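Local coordinates for protein endoglucanase (Ruminococcus champanellensis, PDB 6WQV) that hydrolyses beta-glucan chains such as cellulose as a broad-specificity family 5 endoglucanase, probably acting on xylan-type polysaccharides as well, at residues N223-P228 with L236-H241. Residues are numbered along the deposited sequence; the frame is centred on the assembly and turned at random.
Sequences NDFVLP and LIVDIH. With GLC (alpha-D-glucopyranose), chain E.
F225, L227 and P228 pack on L236 and V238 mainly through apolar side chains, with no hydrogen bond between the two segments. The methyl CG2 of V238 takes contacts from two residues. The CE2-CZ side of the F225 ring passes obliquely by this methyl, the two side chains pointing roughly opposite ways, with F225 CZ 3.8 Å from V238 CG2. With CG anti to the backbone N (chi1 178°), the ring is directed at the strand. From the other residue, L227 CD1 comes within 4.0 Å of V238 CG2.

Two residues earlier, at the start of the strand, the CD1 branch of L236 makes the contact. L236 CD1 lies 4.0 Å from L227 CG and 4.1 Å from P228 CB, and approaches the carbonyl P228 O at 3.4 Å. P228 in turn rests on helix 179-197, against N189, Q190 and V193.

Strand 236-241 is the sixth of the eight parallel strands in the TIM barrel of this family, flanked by 208-211 and 284-289, and the loop after helix 219-223 runs back along its outer side at a slant. L236 and V238 face that loop, while I237 points the other way. Polar contacts hold the loop itself: D224 forms a salt bridge with R182, and N186 hydrogen-bonds to the backbone of D224 and V226.

Farther along the same segment, H241 enters the glycan pocket. H241 ND1 is 2.9 Å from O1 of the glucose unit of the bound cellotriose, a hydrogen bond at the ring edge (angle 143°); Q288, E331, N163 and H119 are also hydrogen-bonded to this unit.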
ATOM      1  N   ASN A 223       7.161   3.201 -18.869  1.00 16.44           N
ATOM      2  CA  ASN A 223       8.043   2.769 -19.952  1.00 17.71           C
ATOM      3  C   ASN A 223       9.336   2.161 -19.424  1.00 19.03           C
ATOM      4  O   ASN A 223       9.892   1.252 -20.052  1.00 21.57           O
ATOM      5  CB  ASN A 223       8.324   3.933 -20.898  1.00 20.13           C
ATOM      6  CG  ASN A 223       7.126   4.268 -21.773  1.00 27.05           C
ATOM      7  OD1 ASN A 223       6.226   3.443 -21.945  1.00 30.64           O
ATOM      8  ND2 ASN A 223       7.109   5.475 -22.329  1.00 28.25           N
ATOM      9  N   ASP A 224       9.819   2.627 -18.277  1.00 15.61           N
ATOM     10  CA  ASP A 224      11.070   2.140 -17.710  1.00 16.59           C
ATOM     11  C   ASP A 224      10.879   1.009 -16.711  1.00 14.87           C
ATOM     12  O   ASP A 224      11.873   0.470 -16.211  1.00 16.08           O
ATOM     13  CB  ASP A 224      11.822   3.291 -17.024  1.00 17.42           C
ATOM     14  CG  ASP A 224      12.451   4.253 -18.012  1.00 19.66           C
ATOM     15  OD1 ASP A 224      12.157   4.149 -19.224  1.00 21.41           O
ATOM     16  OD2 ASP A 224      13.246   5.115 -17.575  1.00 22.02           O
ATOM     17  N   PHE A 225       9.631   0.650 -16.395  1.00 13.81           N
ATOM     18  CA  PHE A 225       9.335  -0.406 -15.442  1.00 13.14           C
ATOM     19  C   PHE A 225       9.502  -1.783 -16.079  1.00 12.12           C
ATOM     20  O   PHE A 225       9.074  -2.019 -17.207  1.00 16.06           O
ATOM     21  CB  PHE A 225       7.891  -0.246 -14.942  1.00 13.79           C
ATOM     22  CG  PHE A 225       7.449  -1.315 -13.972  1.00 12.77           C
ATOM     23  CD1 PHE A 225       7.749  -1.218 -12.626  1.00 12.24           C
ATOM     24  CD2 PHE A 225       6.714  -2.408 -14.411  1.00 11.75           C
ATOM     25  CE1 PHE A 225       7.347  -2.197 -11.739  1.00 11.22           C
ATOM     26  CE2 PHE A 225       6.313  -3.387 -13.526  1.00 13.35           C
ATOM     27  CZ  PHE A 225       6.635  -3.284 -12.193  1.00 12.82           C
ATOM     28  N   VAL A 226      10.120  -2.697 -15.329  1.00 13.81           N
ATOM     29  CA  VAL A 226      10.270  -4.096 -15.721  1.00 15.24           C
ATOM     30  C   VAL A 226       9.657  -4.954 -14.615  1.00 15.08           C
ATOM     31  O   VAL A 226      10.090  -4.886 -13.461  1.00 14.76           O
ATOM     32  CB  VAL A 226      11.751  -4.464 -15.923  1.00 15.79           C
ATOM     33  CG1 VAL A 226      11.912  -5.959 -16.189  1.00 17.49           C
ATOM     34  CG2 VAL A 226      12.372  -3.663 -17.061  1.00 16.88           C
ATOM     35  N   LEU A 227       8.658  -5.758 -14.961  1.00 14.50           N
ATOM     36  CA  LEU A 227       8.108  -6.680 -13.970  1.00 14.54           C
ATOM     37  C   LEU A 227       9.162  -7.731 -13.640  1.00 13.49           C
ATOM     38  O   LEU A 227       9.774  -8.292 -14.561  1.00 14.68           O
ATOM     39  CB  LEU A 227       6.855  -7.355 -14.516  1.00 16.15           C
ATOM     40  CG  LEU A 227       5.940  -8.048 -13.504  1.00 16.22           C
ATOM     41  CD1 LEU A 227       5.245  -7.055 -12.599  1.00 16.51           C
ATOM     42  CD2 LEU A 227       4.940  -8.929 -14.261  1.00 19.31           C
ATOM     43  N   PRO A 228       9.410  -8.023 -12.360  1.00 12.97           N
ATOM     44  CA  PRO A 228      10.423  -9.033 -12.021  1.00 13.63           C
ATOM     45  C   PRO A 228      10.157 -10.370 -12.697  1.00 15.52           C
ATOM     46  O   PRO A 228       9.009 -10.754 -12.935  1.00 15.19           O
ATOM     47  CB  PRO A 228      10.302  -9.167 -10.498  1.00 14.67           C
ATOM     48  CG  PRO A 228       9.741  -7.902 -10.048  1.00 14.44           C
ATOM     49  CD  PRO A 228       8.861  -7.376 -11.157  1.00 12.11           C
ATOM     50  N   LEU A 236       2.296 -11.940  -9.784  1.00 14.04           N
ATOM     51  CA  LEU A 236       2.755 -10.593  -9.476  1.00 12.79           C
ATOM     52  C   LEU A 236       1.711  -9.549  -9.852  1.00 11.51           C
ATOM     53  O   LEU A 236       1.056  -9.647 -10.895  1.00 15.10           O
ATOM     54  CB  LEU A 236       4.070 -10.275 -10.195  1.00 14.07           C
ATOM     55  CG  LEU A 236       5.230 -11.215  -9.871  1.00 14.79           C
ATOM     56  CD1 LEU A 236       6.497 -10.773 -10.615  1.00 15.70           C
ATOM     57  CD2 LEU A 236       5.503 -11.304  -8.385  1.00 15.88           C
ATOM     58  N   ILE A 237       1.596  -8.534  -8.993  1.00 10.91           N
ATOM     59  CA  ILE A 237       0.648  -7.439  -9.137  1.00 12.06           C
ATOM     60  C   ILE A 237       1.398  -6.122  -8.986  1.00 10.21           C
ATOM     61  O   ILE A 237       2.209  -5.967  -8.069  1.00 13.05           O
ATOM     62  CB  ILE A 237      -0.434  -7.530  -8.044  1.00 12.15           C
ATOM     63  CG1 ILE A 237      -1.149  -8.878  -8.084  1.00 13.34           C
ATOM     64  CG2 ILE A 237      -1.429  -6.378  -8.160  1.00 11.99           C
ATOM     65  CD1 ILE A 237      -1.852  -9.219  -6.771  1.00 14.54           C
ATOM     66  N   VAL A 238       1.093  -5.163  -9.845  1.00 11.32           N
ATOM     67  CA  VAL A 238       1.651  -3.820  -9.714  1.00 11.41           C
ATOM     68  C   VAL A 238       0.739  -2.975  -8.833  1.00 11.64           C
ATOM     69  O   VAL A 238      -0.494  -3.012  -8.972  1.00 11.75           O
ATOM     70  CB  VAL A 238       1.849  -3.169 -11.094  1.00 11.89           C
ATOM     71  CG1 VAL A 238       2.264  -1.707 -10.939  1.00 13.28           C
ATOM     72  CG2 VAL A 238       2.890  -3.949 -11.901  1.00 13.03           C
ATOM     73  N   ASP A 239       1.341  -2.199  -7.936  1.00 11.78           N
ATOM     74  CA  ASP A 239       0.610  -1.265  -7.086  1.00 11.76           C
ATOM     75  C   ASP A 239       0.823   0.155  -7.595  1.00 12.53           C
ATOM     76  O   ASP A 239       1.960   0.641  -7.658  1.00 12.40           O
ATOM     77  CB  ASP A 239       1.038  -1.353  -5.619  1.00 11.08           C
ATOM     78  CG  ASP A 239       0.171  -0.486  -4.691  1.00 11.80           C
ATOM     79  OD1 ASP A 239      -0.667   0.299  -5.187  1.00 14.56           O
ATOM     80  OD2 ASP A 239       0.332  -0.588  -3.458  1.00 15.49           O
ATOM     81  N   ILE A 240      -0.273   0.816  -7.951  1.00 12.89           N
ATOM     82  CA  ILE A 240      -0.291   2.224  -8.300  1.00 10.68           C
ATOM     83  C   ILE A 240      -1.101   2.952  -7.232  1.00 12.10           C
ATOM     84  O   ILE A 240      -2.222   2.536  -6.913  1.00 14.83           O
ATOM     85  CB  ILE A 240      -0.926   2.439  -9.684  1.00 11.92           C
ATOM     86  CG1 ILE A 240      -0.103   1.759 -10.791  1.00 13.19           C
ATOM     87  CG2 ILE A 240      -1.121   3.925  -9.942  1.00 13.37           C
ATOM     88  CD1 ILE A 240       1.347   2.211 -10.905  1.00 14.10           C
ATOM     89  N   HIS A 241      -0.547   4.027  -6.678  1.00 10.78           N
ATOM     90  CA  HIS A 241      -1.333   4.946  -5.858  1.00  8.92           C
ATOM     91  C   HIS A 241      -1.854   6.047  -6.778  1.00 12.66           C
ATOM     92  O   HIS A 241      -1.114   6.577  -7.619  1.00 13.09           O
ATOM     93  CB  HIS A 241      -0.493   5.564  -4.739  1.00 11.15           C
ATOM     94  CG  HIS A 241       0.187   4.560  -3.855  1.00 10.46           C
ATOM     95  ND1 HIS A 241       0.953   4.932  -2.768  1.00 13.63           N
ATOM     96  CD2 HIS A 241       0.246   3.211  -3.910  1.00 12.55           C
ATOM     97  CE1 HIS A 241       1.454   3.851  -2.196  1.00 11.84           C
ATOM     98  NE2 HIS A 241       1.039   2.794  -2.867  1.00 11.76           N
TER
HETATM   99  C1  GLC E   1       1.465   7.926  -0.211  1.00 19.28           C
HETATM  100  C2  GLC E   1       1.926   7.282   1.083  1.00 13.23           C
HETATM  101  C3  GLC E   1       1.159   7.498   2.316  1.00 11.80           C
HETATM  102  C4  GLC E   1       0.761   8.949   2.449  1.00 11.97           C
HETATM  103  C5  GLC E   1      -0.110   9.270   1.256  1.00 14.21           C
HETATM  104  C6  GLC E   1      -0.795  10.624   1.317  1.00 14.02           C
HETATM  105  O1  GLC E   1       0.634   7.190  -1.010  1.00 19.54           O
HETATM  106  O2  GLC E   1       2.131   5.865   0.800  1.00 13.78           O
HETATM  107  O3  GLC E   1       2.034   7.111   3.440  1.00 11.71           O
HETATM  108  O4  GLC E   1       0.076   9.136   3.691  1.00 12.33           O
HETATM  109  O5  GLC E   1       0.731   9.242   0.034  1.00 16.68           O
HETATM  110  O6  GLC E   1       0.108  11.642   1.315  1.00 16.40           O